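Local coordinates for alpha-galactosidase (PDB 6LCJ), which probably hydrolyses terminal alpha-galactosyl groups from galactosides as a hexameric, thermostable glycosidase of family GH36, at residues Gln200-Pro208 with Trp233-Pro244; Glu422-Thr433 with Arg447-Val458. All blocks are in the same frame, centred on the assembly; numbering follows the deposited sequence.

In the fold
From the N terminus, the antiparallel sheets of roughly the first 137 residues precede a parallel beta/alpha barrel of the TIM type, on which both contacts are built. Contact 1 closes first: the chain leaves strand 192-195, makes the bulged hairpin 200-206, returns through helix 216-224, and meets the hairpin again at the end of strand 229-234 and in the 235-244 chain after it. Contact 2 follows in series, neither nested in contact 1 nor crossing it. It closes the 434-446 connection, packing helix 415-428 and strand 431-433 against helix 442-453, and runs on to the first C-terminal strand, 458-462. The centres lie about 33 Å apart, joined through the barrel sheet, in which 431-433 pairs with 161-164.

Contact 1. Residues Gln200-Pro208 with Trp233-Pro244; sequences QRALGDWEP and WFAPFLVTADSP
Trp233 opens the contact by setting its CZ3 at the edge of the Trp206 indole, 3.5 Å from CH2. With CG anti to the backbone N (chi1 174°), the Trp233 ring also reaches Gln200, whose NE2 bonds to Asp197; Trp233 NE1 is bonded to Asp304. Phe234 turns an edge to one face of Trp206 in an offset edge-to-face pair, planes at 67°, with CD2 3.7 Å from Trp206 CE3. The opposite face of this indole is covered by Ala202 O. Ala235 brings its backbone N to 3.4 Å from Trp206 CH2. Its carbonyl, with that of Leu238, faces a water that accepts the indole proton of Trp206 NE1 at 2.9 Å. Leu238 CD2 meets Leu203 CD1 loosely, and Thr240 CG2 touches the same methyl at 3.6 Å. Ser243 OG accepts from Thr240 N (2.8 Å) and stands 2.9 Å from Leu203 O, although its proton has another acceptor within reach. Pro244 crosses Asp205 at about a right angle, CG against its carboxylate, and only brushes Ala202 CB. The hairpin thus docks at the C-terminal end of barrel strand 229-234 and on the chain that follows, the side where TIM-barrel active sites lie. Trp233 at its edge and Phe234 against one face limit how the Trp206 indole can tilt, while the water gives its buried N-H an acceptor that no side chain of the two segments supplies.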
loop_
_atom_site.group_PDB
_atom_site.type_symbol
_atom_site.label_atom_id
_atom_site.label_comp_id
_atom_site.label_asym_id
_atom_site.label_seq_id
_atom_site.Cartn_x
_atom_site.Cartn_y
_atom_site.Cartn_z
ATOM N N GLN E 200 43.724 -19.488 6.087
ATOM C CA GLN E 200 43.561 -19.534 4.639
ATOM C C GLN E 200 43.656 -18.144 4.007
ATOM O O GLN E 200 43.518 -17.115 4.671
ATOM C CB GLN E 200 42.219 -20.184 4.280
ATOM C CG GLN E 200 40.994 -19.308 4.538
ATOM C CD GLN E 200 40.610 -19.194 6.028
ATOM O OE1 GLN E 200 41.302 -19.695 6.914
ATOM N NE2 GLN E 200 39.497 -18.534 6.295
ATOM N N ARG E 201 43.893 -18.123 2.690
ATOM C CA ARG E 201 43.938 -16.846 1.978
ATOM C C ARG E 201 42.545 -16.287 1.722
ATOM O O ARG E 201 42.360 -15.064 1.743
ATOM C CB ARG E 201 44.688 -16.998 0.656
ATOM C CG ARG E 201 46.143 -17.419 0.798
ATOM C CD ARG E 201 46.767 -17.729 -0.561
ATOM N NE ARG E 201 46.866 -16.522 -1.383
ATOM C CZ ARG E 201 47.729 -15.533 -1.154
ATOM N NH1 ARG E 201 48.578 -15.612 -0.128
ATOM N NH2 ARG E 201 47.749 -14.461 -1.946
ATOM N N ALA E 202 41.559 -17.152 1.495
ATOM C CA ALA E 202 40.203 -16.729 1.165
ATOM C C ALA E 202 39.299 -17.950 1.179
ATOM O O ALA E 202 39.767 -19.092 1.147
ATOM C CB ALA E 202 40.138 -16.043 -0.209
ATOM N N LEU E 203 37.991 -17.696 1.215
ATOM C CA LEU E 203 37.041 -18.763 0.937
ATOM C C LEU E 203 37.230 -19.243 -0.494
ATOM O O LEU E 203 37.160 -18.448 -1.434
ATOM C CB LEU E 203 35.618 -18.269 1.145
ATOM C CG LEU E 203 35.241 -17.843 2.555
ATOM C CD1 LEU E 203 33.815 -17.332 2.527
ATOM C CD2 LEU E 203 35.429 -18.997 3.570
ATOM N N GLY E 204 37.474 -20.537 -0.664
ATOM C CA GLY E 204 37.783 -21.065 -1.972
ATOM C C GLY E 204 39.254 -21.035 -2.334
ATOM O O GLY E 204 39.646 -21.691 -3.310
ATOM N N ASP E 205 40.072 -20.310 -1.570
ATOM C CA ASP E 205 41.530 -20.284 -1.707
ATOM C C ASP E 205 42.149 -20.870 -0.432
ATOM O O ASP E 205 42.699 -20.150 0.406
ATOM C CB ASP E 205 42.010 -18.854 -1.979
ATOM C CG ASP E 205 43.462 -18.794 -2.461
ATOM O OD1 ASP E 205 44.121 -19.858 -2.541
ATOM O OD2 ASP E 205 43.940 -17.673 -2.740
ATOM N N TRP E 206 42.039 -22.189 -0.288
ATOM C CA TRP E 206 42.465 -22.914 0.907
ATOM C C TRP E 206 43.963 -23.214 0.829
ATOM O O TRP E 206 44.414 -24.347 0.638
ATOM C CB TRP E 206 41.632 -24.177 1.068
ATOM C CG TRP E 206 40.199 -23.809 1.187
ATOM C CD1 TRP E 206 39.238 -23.891 0.216
ATOM C CD2 TRP E 206 39.568 -23.228 2.333
ATOM N NE1 TRP E 206 38.042 -23.423 0.699
ATOM C CE2 TRP E 206 38.218 -23.007 1.998
ATOM C CE3 TRP E 206 40.014 -22.878 3.615
ATOM C CZ2 TRP E 206 37.308 -22.451 2.900
ATOM C CZ3 TRP E 206 39.118 -22.325 4.500
ATOM C CH2 TRP E 206 37.778 -22.120 4.145
ATOM N N GLU E 207 44.728 -22.140 0.974
ATOM C CA GLU E 207 46.174 -22.116 0.959
ATOM C C GLU E 207 46.600 -21.104 2.008
ATOM O O GLU E 207 45.881 -20.126 2.256
ATOM C CB GLU E 207 46.729 -21.721 -0.423
ATOM C CG GLU E 207 46.572 -22.782 -1.508
ATOM C CD GLU E 207 47.385 -24.033 -1.225
ATOM O OE1 GLU E 207 48.520 -23.909 -0.708
ATOM O OE2 GLU E 207 46.892 -25.144 -1.516
ATOM N N PRO E 208 47.739 -21.323 2.657
ATOM C CA PRO E 208 48.102 -20.475 3.799
ATOM C C PRO E 208 48.370 -19.037 3.387
ATOM O O PRO E 208 49.055 -18.770 2.400
ATOM C CB PRO E 208 49.363 -21.143 4.358
ATOM C CG PRO E 208 49.789 -22.166 3.330
ATOM C CD PRO E 208 48.561 -22.540 2.572
ATOM N N TRP E 233 40.458 -26.604 9.744
ATOM C CA TRP E 233 39.101 -26.129 9.494
ATOM C C TRP E 233 38.931 -25.739 8.029
ATOM O O TRP E 233 39.769 -25.024 7.475
ATOM C CB TRP E 233 38.822 -24.904 10.381
ATOM C CG TRP E 233 37.518 -24.168 10.169
ATOM C CD1 TRP E 233 36.353 -24.361 10.857
ATOM C CD2 TRP E 233 37.260 -23.105 9.242
ATOM N NE1 TRP E 233 35.390 -23.486 10.418
ATOM C CE2 TRP E 233 35.918 -22.708 9.422
ATOM C CE3 TRP E 233 38.030 -22.448 8.277
ATOM C CZ2 TRP E 233 35.329 -21.691 8.666
ATOM C CZ3 TRP E 233 37.438 -21.429 7.527
ATOM C CH2 TRP E 233 36.104 -21.070 7.726
ATOM N N PHE E 234 37.822 -26.165 7.415
ATOM C CA PHE E 234 37.433 -25.696 6.084
ATOM C C PHE E 234 35.954 -25.329 6.059
ATOM O O PHE E 234 35.162 -25.826 6.857
ATOM C CB PHE E 234 37.664 -26.751 4.989
ATOM C CG PHE E 234 39.072 -27.216 4.882
ATOM C CD1 PHE E 234 39.518 -28.291 5.640
ATOM C CD2 PHE E 234 39.953 -26.594 4.011
ATOM C CE1 PHE E 234 40.822 -28.725 5.555
ATOM C CE2 PHE E 234 41.267 -27.022 3.905
ATOM C CZ PHE E 234 41.703 -28.096 4.682
ATOM N N ALA E 235 35.582 -24.470 5.104
ATOM C CA ALA E 235 34.188 -24.233 4.710
ATOM C C ALA E 235 34.114 -24.541 3.220
ATOM O O ALA E 235 34.055 -23.626 2.387
ATOM C CB ALA E 235 33.731 -22.803 5.011
ATOM N N PRO E 236 34.110 -25.826 2.848
ATOM C CA PRO E 236 34.498 -26.193 1.473
ATOM C C PRO E 236 33.548 -25.710 0.377
ATOM O O PRO E 236 34.010 -25.472 -0.744
ATOM C CB PRO E 236 34.571 -27.730 1.529
ATOM C CG PRO E 236 33.788 -28.118 2.735
ATOM C CD PRO E 236 33.906 -27.003 3.712
ATOM N N PHE E 237 32.250 -25.549 0.646
ATOM C CA PHE E 237 31.294 -25.166 -0.386
ATOM C C PHE E 237 30.869 -23.705 -0.301
ATOM O O PHE E 237 29.847 -23.327 -0.892
ATOM C CB PHE E 237 30.066 -26.061 -0.327
ATOM C CG PHE E 237 30.381 -27.496 -0.541
ATOM C CD1 PHE E 237 30.471 -28.017 -1.820
ATOM C CD2 PHE E 237 30.592 -28.334 0.540
ATOM C CE1 PHE E 237 30.760 -29.358 -2.011
ATOM C CE2 PHE E 237 30.886 -29.646 0.355
ATOM C CZ PHE E 237 30.963 -30.174 -0.913
ATOM N N LEU E 238 31.646 -22.874 0.383
ATOM C CA LEU E 238 31.311 -21.483 0.605
ATOM C C LEU E 238 32.303 -20.599 -0.129
ATOM O O LEU E 238 33.501 -20.886 -0.157
ATOM C CB LEU E 238 31.324 -21.167 2.099
ATOM C CG LEU E 238 30.357 -20.126 2.646
ATOM C CD1 LEU E 238 28.948 -20.610 2.522
ATOM C CD2 LEU E 238 30.706 -19.876 4.082
ATOM N N VAL E 239 31.809 -19.503 -0.693
ATOM C CA VAL E 239 32.635 -18.617 -1.499
ATOM C C VAL E 239 32.023 -17.223 -1.439
ATOM O O VAL E 239 30.830 -17.069 -1.174
ATOM C CB VAL E 239 32.724 -19.181 -2.935
ATOM C CG1 VAL E 239 31.436 -18.933 -3.700
ATOM C CG2 VAL E 239 33.894 -18.628 -3.654
ATOM N N THR E 240 32.843 -16.199 -1.629
ATOM C CA THR E 240 32.343 -14.829 -1.710
ATOM C C THR E 240 32.610 -14.251 -3.099
ATOM O O THR E 240 33.337 -14.829 -3.910
ATOM C CB THR E 240 32.979 -13.924 -0.644
ATOM O OG1 THR E 240 34.403 -13.914 -0.809
ATOM C CG2 THR E 240 32.647 -14.414 0.744
ATOM N N ALA E 241 32.021 -13.081 -3.372
ATOM C CA ALA E 241 32.269 -12.427 -4.656
ATOM C C ALA E 241 33.749 -12.124 -4.859
ATOM O O ALA E 241 34.246 -12.220 -5.984
ATOM C CB ALA E 241 31.444 -11.148 -4.777
ATOM N N ASP E 242 34.474 -11.799 -3.781
ATOM C CA ASP E 242 35.908 -11.522 -3.845
ATOM C C ASP E 242 36.764 -12.761 -4.051
ATOM O O ASP E 242 37.967 -12.624 -4.293
ATOM C CB ASP E 242 36.393 -10.858 -2.560
ATOM C CG ASP E 242 35.524 -9.713 -2.138
ATOM O OD1 ASP E 242 35.072 -9.711 -0.965
ATOM O OD2 ASP E 242 35.299 -8.816 -2.988
ATOM N N SER E 243 36.218 -13.947 -3.909
ATOM C CA SER E 243 37.054 -15.130 -4.030
ATOM C C SER E 243 37.548 -15.276 -5.463
ATOM O O SER E 243 36.757 -15.131 -6.404
ATOM C CB SER E 243 36.287 -16.373 -3.618
ATOM O OG SER E 243 35.586 -16.165 -2.397
ATOM N N PRO E 244 38.837 -15.539 -5.670
ATOM C CA PRO E 244 39.309 -15.848 -7.033
ATOM C C PRO E 244 38.492 -16.941 -7.711
ATOM O O PRO E 244 38.135 -16.807 -8.888
ATOM C CB PRO E 244 40.768 -16.277 -6.807
ATOM C CG PRO E 244 40.886 -16.556 -5.301
ATOM C CD PRO E 244 39.906 -15.623 -4.660
HETATM O O HOH W 1 36.568 -14.833 0.421
HETATM O O HOH W 2 35.383 -23.036 -0.425
#

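Contact 2. Residues Glu422-Thr433 with Arg447-Val458; sequences EALAHFTGFKAT and RLEAFLAREVPV
Lys431 NZ donates to Phe451 O at 2.7 Å, approaching almost in line with the carbonyl (C=O...N angle 168°). The same ammonium lies 2.6 Å from Arg454 O and gives a proton to a water at 2.9 Å, which also accepts from Val456 N and is bonded to His426 ND1. A cation here, beside a carbonyl of the last helical turn of 447-453, would be expected to suit the negative end of the helix dipole. Charge also pairs Glu422 with Arg447, but only as a long salt bridge with the carboxylate oxygen well out of the guanidinium plane.

Ring contacts centre on Phe451, whose CG lies anti to its backbone N (chi1 169°), which carries the ring toward helix 422-428, with Lys431 over one face and Ala425 at the rim. Lys431 CE makes a CH-pi contact with that face, Ala425 CB comes 3.6 Å from CZ of Phe451, and the Phe451 edge points at a face of His426 in an offset edge-to-face pair. Val456 CG2 covers the other face of the imidazole, 3.4 Å from His426 CE1. An alanine in place of Lys431 would probably leave Phe451 O without its donor, uncover a face of the Phe451 ring and deprive the bridging water of a partner.

Apolar contacts flank this core: Val458 CG1 at the edge of the Phe427 ring (3.6 Å from CD1), and Thr433 CG2 against Leu448 CD1. The two helix segments run nearly parallel, at 21° with axes 11.6 Å apart, and strand 431-433 runs roughly antiparallel to helix 447-453. Strand 431-433, paired with 161-164, and helix 442-453 make the closing beta/alpha unit of the TIM barrel, packed beside the preceding helix 415-428.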
loop_
_atom_site.group_PDB
_atom_site.type_symbol
_atom_site.label_atom_id
_atom_site.label_comp_id
_atom_site.label_asym_id
_atom_site.label_seq_id
_atom_site.Cartn_x
_atom_site.Cartn_y
_atom_site.Cartn_z
ATOM N N GLU E 422 30.172 -27.068 30.790
ATOM C CA GLU E 422 31.064 -28.164 31.155
ATOM C C GLU E 422 30.301 -29.469 31.371
ATOM O O GLU E 422 30.769 -30.544 30.973
ATOM C CB GLU E 422 31.852 -27.790 32.403
ATOM C CG GLU E 422 33.012 -28.704 32.678
ATOM C CD GLU E 422 33.489 -28.590 34.100
ATOM O OE1 GLU E 422 34.294 -27.677 34.368
ATOM O OE2 GLU E 422 33.064 -29.404 34.954
ATOM N N ALA E 423 29.119 -29.395 31.992
ATOM C CA ALA E 423 28.342 -30.603 32.269
ATOM C C ALA E 423 27.900 -31.298 30.983
ATOM O O ALA E 423 27.883 -32.533 30.914
ATOM C CB ALA E 423 27.133 -30.258 33.134
ATOM N N LEU E 424 27.535 -30.526 29.954
ATOM C CA LEU E 424 27.144 -31.137 28.684
ATOM C C LEU E 424 28.323 -31.798 27.975
ATOM O O LEU E 424 28.128 -32.795 27.272
ATOM C CB LEU E 424 26.488 -30.102 27.769
ATOM C CG LEU E 424 25.054 -29.694 28.126
ATOM C CD1 LEU E 424 24.391 -29.058 26.930
ATOM C CD2 LEU E 424 24.242 -30.868 28.628
ATOM N N ALA E 425 29.543 -31.274 28.135
ATOM C CA ALA E 425 30.717 -31.985 27.629
ATOM C C ALA E 425 30.907 -33.323 28.342
ATOM O O ALA E 425 31.221 -34.336 27.708
ATOM C CB ALA E 425 31.972 -31.126 27.777
ATOM N N HIS E 426 30.725 -33.353 29.661
ATOM C CA HIS E 426 30.807 -34.627 30.368
ATOM C C HIS E 426 29.737 -35.592 29.874
ATOM O O HIS E 426 30.021 -36.764 29.626
ATOM C CB HIS E 426 30.673 -34.416 31.872
ATOM C CG HIS E 426 31.893 -33.849 32.526
ATOM N ND1 HIS E 426 33.146 -34.394 32.360
ATOM C CD2 HIS E 426 32.046 -32.801 33.372
ATOM C CE1 HIS E 426 34.022 -33.699 33.063
ATOM N NE2 HIS E 426 33.380 -32.730 33.689
ATOM N N PHE E 427 28.507 -35.114 29.696
ATOM C CA PHE E 427 27.436 -36.008 29.270
ATOM C C PHE E 427 27.693 -36.573 27.871
ATOM O O PHE E 427 27.533 -37.771 27.635
ATOM C CB PHE E 427 26.101 -35.276 29.325
ATOM C CG PHE E 427 24.917 -36.155 29.042
ATOM C CD1 PHE E 427 24.412 -36.999 30.016
ATOM C CD2 PHE E 427 24.304 -36.137 27.798
ATOM C CE1 PHE E 427 23.314 -37.801 29.764
ATOM C CE2 PHE E 427 23.204 -36.938 27.543
ATOM C CZ PHE E 427 22.718 -37.774 28.526
ATOM N N THR E 428 28.072 -35.725 26.922
ATOM C CA THR E 428 28.334 -36.214 25.575
ATOM C C THR E 428 29.680 -36.914 25.467
ATOM O O THR E 428 29.875 -37.703 24.535
ATOM C CB THR E 428 28.306 -35.064 24.553
ATOM O OG1 THR E 428 29.313 -34.102 24.886
ATOM C CG2 THR E 428 26.943 -34.375 24.508
ATOM N N GLY E 429 30.612 -36.622 26.378
ATOM C CA GLY E 429 31.980 -37.074 26.248
ATOM C C GLY E 429 32.826 -36.328 25.239
ATOM O O GLY E 429 33.969 -36.726 25.013
ATOM N N PHE E 430 32.305 -35.260 24.615
ATOM C CA PHE E 430 33.032 -34.479 23.615
ATOM C C PHE E 430 33.662 -33.285 24.322
ATOM O O PHE E 430 32.983 -32.303 24.632
ATOM C CB PHE E 430 32.099 -34.038 22.488
ATOM C CG PHE E 430 32.813 -33.648 21.223
ATOM C CD1 PHE E 430 33.615 -32.522 21.178
ATOM C CD2 PHE E 430 32.680 -34.412 20.065
ATOM C CE1 PHE E 430 34.283 -32.158 19.996
ATOM C CE2 PHE E 430 33.331 -34.057 18.883
ATOM C CZ PHE E 430 34.136 -32.931 18.844
ATOM N N LYS E 431 34.966 -33.355 24.553
ATOM C CA LYS E 431 35.669 -32.398 25.400
ATOM C C LYS E 431 36.602 -31.558 24.548
ATOM O O LYS E 431 37.484 -32.093 23.864
ATOM C CB LYS E 431 36.442 -33.120 26.505
ATOM C CG LYS E 431 35.524 -33.879 27.455
ATOM C CD LYS E 431 36.255 -34.911 28.241
ATOM C CE LYS E 431 35.773 -34.896 29.664
ATOM N NZ LYS E 431 36.476 -35.880 30.486
ATOM N N ALA E 432 36.399 -30.245 24.584
ATOM C CA ALA E 432 37.186 -29.324 23.784
ATOM C C ALA E 432 37.227 -27.970 24.478
ATOM O O ALA E 432 36.322 -27.624 25.236
ATOM C CB ALA E 432 36.615 -29.181 22.371
ATOM N N THR E 433 38.292 -27.214 24.224
ATOM C CA THR E 433 38.367 -25.843 24.690
ATOM C C THR E 433 39.233 -25.033 23.743
ATOM O O THR E 433 40.014 -25.573 22.946
ATOM C CB THR E 433 38.922 -25.723 26.125
ATOM O OG1 THR E 433 38.946 -24.337 26.514
ATOM C CG2 THR E 433 40.333 -26.261 26.205
ATOM N N ARG E 447 41.649 -27.026 37.003
ATOM C CA ARG E 447 40.313 -27.460 36.623
ATOM C C ARG E 447 40.296 -28.026 35.214
ATOM O O ARG E 447 39.642 -29.043 34.967
ATOM C CB ARG E 447 39.325 -26.316 36.767
ATOM C CG ARG E 447 38.720 -26.314 38.140
ATOM C CD ARG E 447 37.931 -25.087 38.398
ATOM N NE ARG E 447 36.687 -25.070 37.649
ATOM C CZ ARG E 447 36.381 -24.142 36.756
ATOM N NH1 ARG E 447 37.243 -23.155 36.505
ATOM N NH2 ARG E 447 35.218 -24.203 36.116
ATOM N N LEU E 448 41.028 -27.395 34.286
ATOM C CA LEU E 448 41.075 -27.887 32.914
ATOM C C LEU E 448 41.681 -29.288 32.847
ATOM O O LEU E 448 41.142 -30.174 32.174
ATOM C CB LEU E 448 41.861 -26.918 32.026
ATOM C CG LEU E 448 42.180 -27.416 30.599
ATOM C CD1 LEU E 448 40.890 -27.747 29.786
ATOM C CD2 LEU E 448 43.095 -26.447 29.835
ATOM N N GLU E 449 42.784 -29.523 33.559
ATOM C CA GLU E 449 43.386 -30.853 33.534
ATOM C C GLU E 449 42.472 -31.907 34.155
ATOM O O GLU E 449 42.343 -33.010 33.619
ATOM C CB GLU E 449 44.748 -30.840 34.229
ATOM C CG GLU E 449 45.541 -32.142 34.047
ATOM C CD GLU E 449 45.649 -32.640 32.578
ATOM O OE1 GLU E 449 45.529 -31.842 31.612
ATOM O OE2 GLU E 449 45.872 -33.855 32.389
ATOM N N ALA E 450 41.835 -31.604 35.287
ATOM C CA ALA E 450 40.908 -32.582 35.845
ATOM C C ALA E 450 39.736 -32.840 34.900
ATOM O O ALA E 450 39.212 -33.958 34.844
ATOM C CB ALA E 450 40.414 -32.126 37.217
ATOM N N PHE E 451 39.329 -31.829 34.135
ATOM C CA PHE E 451 38.265 -32.010 33.147
ATOM C C PHE E 451 38.692 -32.998 32.059
ATOM O O PHE E 451 37.961 -33.941 31.735
ATOM C CB PHE E 451 37.903 -30.640 32.564
ATOM C CG PHE E 451 36.996 -30.677 31.353
ATOM C CD1 PHE E 451 35.634 -30.949 31.487
ATOM C CD2 PHE E 451 37.497 -30.368 30.088
ATOM C CE1 PHE E 451 34.793 -30.942 30.386
ATOM C CE2 PHE E 451 36.658 -30.347 28.970
ATOM C CZ PHE E 451 35.303 -30.642 29.123
ATOM N N LEU E 452 39.897 -32.809 31.515
ATOM C CA LEU E 452 40.402 -33.684 30.465
ATOM C C LEU E 452 40.686 -35.088 30.982
ATOM O O LEU E 452 40.358 -36.074 30.314
ATOM C CB LEU E 452 41.667 -33.086 29.859
ATOM C CG LEU E 452 41.426 -31.778 29.112
ATOM C CD1 LEU E 452 42.726 -31.051 28.808
ATOM C CD2 LEU E 452 40.660 -32.064 27.844
ATOM N N ALA E 453 41.288 -35.204 32.168
ATOM C CA ALA E 453 41.853 -36.474 32.612
ATOM C C ALA E 453 40.844 -37.388 33.286
ATOM O O ALA E 453 41.175 -38.546 33.549
ATOM C CB ALA E 453 43.021 -36.229 33.570
ATOM N N ARG E 454 39.640 -36.913 33.579
ATOM C CA ARG E 454 38.682 -37.680 34.358
ATOM C C ARG E 454 37.431 -37.962 33.545
ATOM O O ARG E 454 37.074 -37.221 32.630
ATOM C CB ARG E 454 38.282 -36.954 35.647
ATOM C CG ARG E 454 39.270 -37.122 36.774
ATOM C CD ARG E 454 39.115 -36.030 37.826
ATOM N NE ARG E 454 37.929 -36.234 38.652
ATOM C CZ ARG E 454 36.803 -35.535 38.536
ATOM N NH1 ARG E 454 36.698 -34.568 37.614
ATOM N NH2 ARG E 454 35.781 -35.808 39.342
ATOM N N GLU E 455 36.773 -39.040 33.897
ATOM C CA GLU E 455 35.506 -39.437 33.310
ATOM C C GLU E 455 34.491 -39.296 34.440
ATOM O O GLU E 455 34.395 -40.162 35.314
ATOM C CB GLU E 455 35.581 -40.858 32.757
ATOM C CG GLU E 455 36.662 -41.107 31.670
ATOM C CD GLU E 455 38.113 -40.906 32.153
ATOM O OE1 GLU E 455 39.026 -40.764 31.296
ATOM O OE2 GLU E 455 38.342 -40.884 33.388
ATOM N N VAL E 456 33.775 -38.176 34.462
ATOM C CA VAL E 456 32.803 -37.893 35.517
ATOM C C VAL E 456 31.471 -38.460 35.078
ATOM O O VAL E 456 30.896 -37.987 34.077
ATOM C CB VAL E 456 32.704 -36.386 35.796
ATOM C CG1 VAL E 456 32.063 -36.158 37.138
ATOM C CG2 VAL E 456 34.076 -35.766 35.774
ATOM N N PRO E 457 30.930 -39.482 35.763
ATOM C CA PRO E 457 29.641 -40.059 35.361
ATOM C C PRO E 457 28.522 -39.027 35.399
ATOM O O PRO E 457 28.345 -38.310 36.388
ATOM C CB PRO E 457 29.410 -41.181 36.384
ATOM C CG PRO E 457 30.435 -40.960 37.477
ATOM C CD PRO E 457 31.586 -40.264 36.830
ATOM N N VAL E 458 27.776 -38.945 34.296
ATOM C CA VAL E 458 26.605 -38.083 34.194
ATOM C C VAL E 458 25.401 -38.955 33.883
ATOM O O VAL E 458 25.502 -39.938 33.138
ATOM C CB VAL E 458 26.773 -36.978 33.127
ATOM C CG1 VAL E 458 25.649 -35.947 33.237
ATOM C CG2 VAL E 458 28.096 -36.278 33.296
HETATM O O HOH W 3 34.098 -36.684 31.880
#